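PDB 3I3F: hypothetical protein from Giardia lamblia, which is of unknown function but belongs to the YjgF-like (endoribonuclease L-PSP) family and probably binds small carboxylate ligands in pockets between the subunits of a trimer. Local coordinates for residues G11-V23 / N28-Y40. Numbering follows the deposited sequence.
Sequences GMPTPTFLVCPDV and NVGQIAVVNGMVY. With LEA (pentanoic acid), chain F.
Thr16, Phe17 and Leu18 pair antiparallel with Val34, Ala33 and Ile32. This adds the short strand 16-18 to the edge of this chain's sheet in a YjgF-like fold, beside the hairpin 32-41. Thr16 and Val34 exchange two nearly straight backbone bonds. Thr16 N gives one to Val34 O at 2.9 Å. Val34 N returns the other to Thr16 O at 2.8 Å. Leu18 N gives a third, to Ile32 O. The return bond from Ile32 N to Leu18 O is long and weak, as the strands part there. Water extends the pairing at both ends. One molecule joins Leu18 O to Gln31 N, and another links Thr14 O, Thr16 OG1 and Val34 O.

On one face Leu18 CB rests on Ile32 CB at 3.9 Å, while its CD1 lies 4.3 Å from Val34 CG2. Thr16 OG1 lies over Val34 CB on the same face. On the other face the Phe17 ring meets Ala33 CB obliquely, with CD1 3.9 Å from that CB. Both residues also pack on the second subunit, against its Ile82 and Val83, so this face is part of the trimer interface. Next along, Pro15 CB meets Val35 CB. Val29, near the start of 28-40, touches pentanoic acid through CG2.

Beyond the strand, the buried Gln31 side chain ties down the turn 20-23. Its CG is anti to the backbone N (chi1 -163°) and the chain runs on extended, which carries the amide to the turn. NE2 gives a weak bond to Val23 O and a hydrogen bond to Val24 O. OE1 accepts the Cys20 N-H on a lone pair, in the carbonyl plane, with Cys20 N at 2.7 Å.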
ATOM      1  N   GLY A  11     -13.600  11.858 -23.803  1.00 22.11           N
ATOM      2  CA  GLY A  11     -13.499  10.504 -23.186  1.00 21.93           C
ATOM      3  C   GLY A  11     -12.174  10.299 -22.477  1.00 21.76           C
ATOM      4  O   GLY A  11     -11.153  10.858 -22.882  1.00 22.02           O
ATOM      5  N   MET A  12     -12.192   9.493 -21.417  1.00 21.39           N
ATOM      6  CA  MET A  12     -10.997   9.225 -20.618  1.00 20.97           C
ATOM      7  C   MET A  12     -10.379   7.884 -21.010  1.00 20.41           C
ATOM      8  O   MET A  12     -11.085   6.986 -21.474  1.00 20.53           O
ATOM      9  CB  MET A  12     -11.345   9.215 -19.130  1.00 21.06           C
ATOM     10  CG  MET A  12     -11.876  10.541 -18.602  1.00 21.42           C
ATOM     11  SD  MET A  12     -10.624  11.837 -18.566  0.50 21.42           S
ATOM     12  CE  MET A  12      -9.571  11.260 -17.236  1.00 22.42           C
ATOM     13  N   PRO A  13      -9.054   7.741 -20.819  1.00 19.73           N
ATOM     14  CA  PRO A  13      -8.385   6.502 -21.198  1.00 19.15           C
ATOM     15  C   PRO A  13      -8.685   5.360 -20.236  1.00 18.50           C
ATOM     16  O   PRO A  13      -8.824   5.581 -19.032  1.00 18.47           O
ATOM     17  CB  PRO A  13      -6.902   6.874 -21.131  1.00 19.21           C
ATOM     18  CG  PRO A  13      -6.836   7.940 -20.106  1.00 19.46           C
ATOM     19  CD  PRO A  13      -8.113   8.717 -20.237  1.00 19.78           C
ATOM     20  N   THR A  14      -8.787   4.148 -20.772  1.00 17.69           N
ATOM     21  CA  THR A  14      -8.991   2.967 -19.943  1.00 17.12           C
ATOM     22  C   THR A  14      -7.663   2.474 -19.378  1.00 16.59           C
ATOM     23  O   THR A  14      -6.621   2.626 -20.016  1.00 16.30           O
ATOM     24  CB  THR A  14      -9.642   1.811 -20.736  1.00 17.07           C
ATOM     25  OG1 THR A  14      -9.916   0.713 -19.855  1.00 17.31           O
ATOM     26  CG2 THR A  14      -8.733   1.336 -21.870  1.00 17.28           C
ATOM     27  N   PRO A  15      -7.695   1.891 -18.168  1.00 16.13           N
ATOM     28  CA  PRO A  15      -6.544   1.101 -17.749  1.00 15.89           C
ATOM     29  C   PRO A  15      -6.483  -0.190 -18.559  1.00 15.56           C
ATOM     30  O   PRO A  15      -7.520  -0.682 -19.010  1.00 15.65           O
ATOM     31  CB  PRO A  15      -6.828   0.807 -16.273  1.00 15.90           C
ATOM     32  CG  PRO A  15      -8.298   0.946 -16.125  1.00 16.25           C
ATOM     33  CD  PRO A  15      -8.722   1.983 -17.113  1.00 16.18           C
ATOM     34  N   THR A  16      -5.279  -0.712 -18.759  1.00 15.09           N
ATOM     35  CA  THR A  16      -5.090  -1.955 -19.493  1.00 15.04           C
ATOM     36  C   THR A  16      -4.446  -2.981 -18.576  1.00 14.59           C
ATOM     37  O   THR A  16      -3.579  -2.642 -17.771  1.00 14.88           O
ATOM     38  CB  THR A  16      -4.215  -1.746 -20.740  1.00 15.12           C
ATOM     39  OG1 THR A  16      -2.961  -1.172 -20.360  1.00 16.40           O
ATOM     40  CG2 THR A  16      -4.906  -0.822 -21.721  1.00 15.58           C
ATOM     41  N   PHE A  17      -4.883  -4.228 -18.695  1.00 14.11           N
ATOM     42  CA  PHE A  17      -4.389  -5.312 -17.855  1.00 13.95           C
ATOM     43  C   PHE A  17      -3.622  -6.303 -18.716  1.00 13.55           C
ATOM     44  O   PHE A  17      -4.104  -6.731 -19.766  1.00 13.52           O
ATOM     45  CB  PHE A  17      -5.553  -5.974 -17.119  1.00 14.01           C
ATOM     46  CG  PHE A  17      -6.360  -5.004 -16.306  1.00 14.64           C
ATOM     47  CD1 PHE A  17      -6.011  -4.721 -14.992  1.00 15.41           C
ATOM     48  CD2 PHE A  17      -7.442  -4.338 -16.868  1.00 15.53           C
ATOM     49  CE1 PHE A  17      -6.742  -3.806 -14.247  1.00 15.40           C
ATOM     50  CE2 PHE A  17      -8.178  -3.424 -16.130  1.00 15.92           C
ATOM     51  CZ  PHE A  17      -7.828  -3.158 -14.818  1.00 15.90           C
ATOM     52  N   LEU A  18      -2.410  -6.635 -18.278  1.00 13.15           N
ATOM     53  CA  LEU A  18      -1.487  -7.454 -19.053  1.00 13.05           C
ATOM     54  C   LEU A  18      -1.090  -8.694 -18.267  1.00 12.49           C
ATOM     55  O   LEU A  18      -1.123  -8.697 -17.033  1.00 12.12           O
ATOM     56  CB  LEU A  18      -0.222  -6.655 -19.388  1.00 13.27           C
ATOM     57  CG  LEU A  18      -0.279  -5.573 -20.471  1.00 14.26           C
ATOM     58  CD1 LEU A  18      -1.326  -4.517 -20.176  1.00 16.08           C
ATOM     59  CD2 LEU A  18       1.089  -4.925 -20.627  1.00 14.82           C
ATOM     60  N   VAL A  19      -0.715  -9.743 -18.992  1.00 12.16           N
ATOM     61  CA  VAL A  19      -0.132 -10.937 -18.395  1.00 12.08           C
ATOM     62  C   VAL A  19       1.130 -11.303 -19.166  1.00 12.00           C
ATOM     63  O   VAL A  19       1.068 -11.637 -20.350  1.00 11.97           O
ATOM     64  CB  VAL A  19      -1.106 -12.133 -18.412  1.00 12.00           C
ATOM     65  CG1 VAL A  19      -0.461 -13.355 -17.759  1.00 12.23           C
ATOM     66  CG2 VAL A  19      -2.402 -11.776 -17.705  1.00 12.43           C
ATOM     67  N   CYS A  20       2.274 -11.211 -18.496  1.00 11.94           N
ATOM     68  CA  CYS A  20       3.529 -11.670 -19.065  1.00 12.00           C
ATOM     69  C   CYS A  20       3.517 -13.197 -19.072  1.00 12.11           C
ATOM     70  O   CYS A  20       3.400 -13.816 -18.012  1.00 12.07           O
ATOM     71  CB  CYS A  20       4.707 -11.161 -18.238  1.00 11.94           C
ATOM     72  SG  CYS A  20       6.304 -11.759 -18.808  1.00 12.57           S
ATOM     73  N   PRO A  21       3.633 -13.814 -20.261  1.00 12.22           N
ATOM     74  CA  PRO A  21       3.546 -15.275 -20.327  1.00 12.43           C
ATOM     75  C   PRO A  21       4.688 -16.036 -19.639  1.00 12.38           C
ATOM     76  O   PRO A  21       4.556 -17.240 -19.430  1.00 12.61           O
ATOM     77  CB  PRO A  21       3.534 -15.564 -21.835  1.00 12.61           C
ATOM     78  CG  PRO A  21       4.136 -14.381 -22.468  1.00 12.73           C
ATOM     79  CD  PRO A  21       3.818 -13.210 -21.594  1.00 12.38           C
ATOM     80  N   ASP A  22       5.777 -15.344 -19.289  1.00 12.34           N
ATOM     81  CA  ASP A  22       6.924 -15.981 -18.633  0.50 12.29           C
ATOM     82  C   ASP A  22       6.885 -15.814 -17.111  1.00 12.11           C
ATOM     83  O   ASP A  22       7.831 -16.191 -16.416  1.00 12.60           O
ATOM     84  CB  ASP A  22       8.238 -15.418 -19.188  0.50 12.40           C
ATOM     85  CG  ASP A  22       9.441 -16.281 -18.833  0.50 12.72           C
ATOM     86  OD1 ASP A  22       9.265 -17.501 -18.632  0.50 13.43           O
ATOM     87  OD2 ASP A  22      10.563 -15.737 -18.750  0.50 13.56           O
ATOM     88  N   VAL A  23       5.793 -15.254 -16.590  1.00 11.33           N
ATOM     89  CA  VAL A  23       5.632 -15.074 -15.148  1.00 10.73           C
ATOM     90  C   VAL A  23       4.312 -15.689 -14.690  1.00 10.42           C
ATOM     91  O   VAL A  23       3.280 -15.534 -15.349  1.00 10.35           O
ATOM     92  CB  VAL A  23       5.689 -13.580 -14.752  1.00 10.57           C
ATOM     93  CG1 VAL A  23       5.493 -13.407 -13.247  1.00 10.37           C
ATOM     94  CG2 VAL A  23       7.014 -12.964 -15.194  1.00 10.60           C
ATOM     95  N   ASN A  28      -6.980 -14.867  -8.945  1.00 10.35           N
ATOM     96  CA  ASN A  28      -7.639 -13.720  -8.312  1.00 10.44           C
ATOM     97  C   ASN A  28      -6.898 -12.399  -8.495  1.00 10.28           C
ATOM     98  O   ASN A  28      -7.399 -11.354  -8.080  1.00 10.58           O
ATOM     99  CB  ASN A  28      -7.804 -13.970  -6.810  1.00 10.52           C
ATOM    100  CG  ASN A  28      -8.584 -15.234  -6.503  1.00 10.76           C
ATOM    101  OD1 ASN A  28      -9.553 -15.566  -7.188  1.00 11.83           O
ATOM    102  ND2 ASN A  28      -8.169 -15.942  -5.458  1.00 11.67           N
ATOM    103  N   VAL A  29      -5.722 -12.445  -9.116  1.00 10.01           N
ATOM    104  CA  VAL A  29      -4.762 -11.350  -9.041  1.00  9.86           C
ATOM    105  C   VAL A  29      -4.372 -10.812 -10.413  1.00  9.61           C
ATOM    106  O   VAL A  29      -3.780 -11.523 -11.226  1.00  9.67           O
ATOM    107  CB  VAL A  29      -3.480 -11.818  -8.315  1.00  9.79           C
ATOM    108  CG1 VAL A  29      -2.513 -10.655  -8.104  1.00 10.00           C
ATOM    109  CG2 VAL A  29      -3.829 -12.477  -6.990  1.00 10.18           C
ATOM    110  N   GLY A  30      -4.705  -9.547 -10.668  1.00  9.25           N
ATOM    111  CA  GLY A  30      -4.181  -8.852 -11.835  1.00  9.11           C
ATOM    112  C   GLY A  30      -2.673  -8.795 -11.708  1.00  9.05           C
ATOM    113  O   GLY A  30      -2.146  -8.369 -10.681  1.00  9.19           O
ATOM    114  N   GLN A  31      -1.975  -9.253 -12.739  1.00  9.02           N
ATOM    115  CA  GLN A  31      -0.520  -9.328 -12.697  1.00  9.02           C
ATOM    116  C   GLN A  31       0.104  -7.958 -12.965  1.00  9.27           C
ATOM    117  O   GLN A  31       1.020  -7.531 -12.261  1.00  8.98           O
ATOM    118  CB  GLN A  31      -0.031 -10.342 -13.731  1.00  9.09           C
ATOM    119  CG  GLN A  31       1.398 -10.810 -13.536  1.00  9.24           C
ATOM    120  CD  GLN A  31       1.929 -11.501 -14.768  1.00  9.33           C
ATOM    121  OE1 GLN A  31       2.105 -10.868 -15.805  1.00  9.90           O
ATOM    122  NE2 GLN A  31       2.173 -12.808 -14.669  1.00  9.90           N
ATOM    123  N   ILE A  32      -0.410  -7.286 -13.994  1.00  9.52           N
ATOM    124  CA  ILE A  32       0.120  -6.015 -14.470  1.00  9.95           C
ATOM    125  C   ILE A  32      -1.047  -5.127 -14.884  1.00 10.23           C
ATOM    126  O   ILE A  32      -1.951  -5.589 -15.579  1.00 10.26           O
ATOM    127  CB  ILE A  32       1.017  -6.204 -15.719  1.00 10.04           C
ATOM    128  CG1 ILE A  32       2.093  -7.267 -15.484  1.00 10.00           C
ATOM    129  CG2 ILE A  32       1.655  -4.879 -16.129  1.00 10.69           C
ATOM    130  CD1 ILE A  32       2.900  -7.588 -16.722  1.00 10.40           C
ATOM    131  N   ALA A  33      -1.031  -3.867 -14.461  1.00 10.60           N
ATOM    132  CA  ALA A  33      -1.984  -2.874 -14.951  1.00 11.10           C
ATOM    133  C   ALA A  33      -1.224  -1.638 -15.417  1.00 11.68           C
ATOM    134  O   ALA A  33      -0.278  -1.205 -14.758  1.00 11.77           O
ATOM    135  CB  ALA A  33      -2.980  -2.509 -13.874  1.00 11.16           C
ATOM    136  N   VAL A  34      -1.628  -1.084 -16.558  1.00 12.32           N
ATOM    137  CA  VAL A  34      -1.029   0.138 -17.086  1.00 12.83           C
ATOM    138  C   VAL A  34      -2.100   1.216 -17.217  1.00 13.28           C
ATOM    139  O   VAL A  34      -3.176   0.966 -17.758  1.00 13.06           O
ATOM    140  CB  VAL A  34      -0.371  -0.095 -18.462  1.00 12.85           C
ATOM    141  CG1 VAL A  34       0.239   1.199 -18.991  1.00 13.53           C
ATOM    142  CG2 VAL A  34       0.682  -1.193 -18.374  1.00 13.19           C
ATOM    143  N   VAL A  35      -1.800   2.407 -16.707  1.00 13.82           N
ATOM    144  CA  VAL A  35      -2.720   3.542 -16.772  1.00 14.50           C
ATOM    145  C   VAL A  35      -1.930   4.850 -16.836  1.00 14.49           C
ATOM    146  O   VAL A  35      -1.102   5.122 -15.968  1.00 14.66           O
ATOM    147  CB  VAL A  35      -3.684   3.564 -15.554  1.00 14.78           C
ATOM    148  CG1 VAL A  35      -2.910   3.512 -14.241  1.00 15.30           C
ATOM    149  CG2 VAL A  35      -4.591   4.788 -15.601  1.00 15.80           C
ATOM    150  N   ASN A  36      -2.177   5.638 -17.881  1.00 14.56           N
ATOM    151  CA  ASN A  36      -1.570   6.966 -18.032  1.00 14.47           C
ATOM    152  C   ASN A  36      -0.045   6.972 -17.870  1.00 14.23           C
ATOM    153  O   ASN A  36       0.508   7.815 -17.165  1.00 14.51           O
ATOM    154  CB  ASN A  36      -2.203   7.952 -17.038  0.50 14.46           C
ATOM    155  CG  ASN A  36      -3.719   7.977 -17.118  0.50 14.74           C
ATOM    156  OD1 ASN A  36      -4.301   7.769 -18.183  0.50 15.15           O
ATOM    157  ND2 ASN A  36      -4.366   8.237 -15.988  0.50 14.88           N
ATOM    158  N   GLY A  37       0.626   6.023 -18.515  1.00 13.98           N
ATOM    159  CA  GLY A  37       2.086   5.948 -18.469  1.00 13.70           C
ATOM    160  C   GLY A  37       2.673   5.417 -17.169  1.00 13.43           C
ATOM    161  O   GLY A  37       3.879   5.527 -16.946  1.00 13.63           O
ATOM    162  N   MET A  38       1.830   4.839 -16.313  1.00 13.09           N
ATOM    163  CA  MET A  38       2.274   4.238 -15.059  1.00 12.95           C
ATOM    164  C   MET A  38       1.914   2.758 -15.041  1.00 12.51           C
ATOM    165  O   MET A  38       0.856   2.363 -15.536  1.00 12.65           O
ATOM    166  CB  MET A  38       1.627   4.940 -13.865  1.00 13.23           C
ATOM    167  CG  MET A  38       1.982   6.418 -13.732  1.00 13.90           C
ATOM    168  SD  MET A  38       3.736   6.726 -13.434  1.00 15.89           S
ATOM    169  CE  MET A  38       3.949   5.991 -11.818  1.00 16.20           C
ATOM    170  N   VAL A  39       2.800   1.950 -14.465  1.00 11.65           N
ATOM    171  CA  VAL A  39       2.601   0.510 -14.357  1.00 11.09           C
ATOM    172  C   VAL A  39       2.419   0.125 -12.892  1.00 10.51           C
ATOM    173  O   VAL A  39       3.178   0.573 -12.030  1.00 10.52           O
ATOM    174  CB  VAL A  39       3.802  -0.264 -14.932  1.00 10.94           C
ATOM    175  CG1 VAL A  39       3.519  -1.766 -14.944  1.00 10.98           C
ATOM    176  CG2 VAL A  39       4.138   0.232 -16.334  1.00 11.29           C
ATOM    177  N   TYR A  40       1.398  -0.687 -12.626  1.00 10.05           N
ATOM    178  CA  TYR A  40       1.136  -1.248 -11.302  1.00  9.82           C
ATOM    179  C   TYR A  40       1.236  -2.762 -11.408  1.00  9.48           C
ATOM    180  O   TYR A  40       0.844  -3.337 -12.421  1.00  9.19           O
ATOM    181  CB  TYR A  40      -0.270  -0.872 -10.826  1.00  9.96           C
ATOM    182  CG  TYR A  40      -0.455   0.602 -10.556  1.00 10.37           C
ATOM    183  CD1 TYR A  40      -0.463   1.092  -9.257  1.00 11.20           C
ATOM    184  CD2 TYR A  40      -0.617   1.506 -11.602  1.00 11.26           C
ATOM    185  CE1 TYR A  40      -0.628   2.446  -9.002  1.00 11.71           C
ATOM    186  CE2 TYR A  40      -0.779   2.865 -11.358  1.00 11.65           C
ATOM    187  CZ  TYR A  40      -0.785   3.325 -10.053  1.00 11.80           C
ATOM    188  OH  TYR A  40      -0.948   4.666  -9.790  1.00 14.32           O
TER
HETATM  189  C2  LEA F 142      -3.463 -12.528  -3.466  1.00 17.14           C
HETATM  190  O2  LEA F 142      -3.732 -11.314  -3.604  1.00 15.97           O
HETATM  191  C3  LEA F 142      -2.178 -13.098  -4.022  1.00 17.91           C
HETATM  192  C4  LEA F 142      -1.257 -12.009  -4.573  1.00 18.40           C
HETATM  193  C5  LEA F 142       0.049 -12.553  -5.151  1.00 18.83           C
HETATM  194  C6  LEA F 142       0.346 -13.987  -4.762  1.00 19.50           C
HETATM  195  O1  LEA F 142      -4.233 -13.317  -2.880  1.00 17.03           O
HETATM  196  O   HOH W   1      -3.670   1.764 -20.416  1.00 28.09           O
HETATM  197  O   HOH W   2      -3.871   4.527 -20.002  1.00 38.11           O
HETATM  198  O   HOH W   3      -3.243  -9.366 -15.288  1.00 11.64           O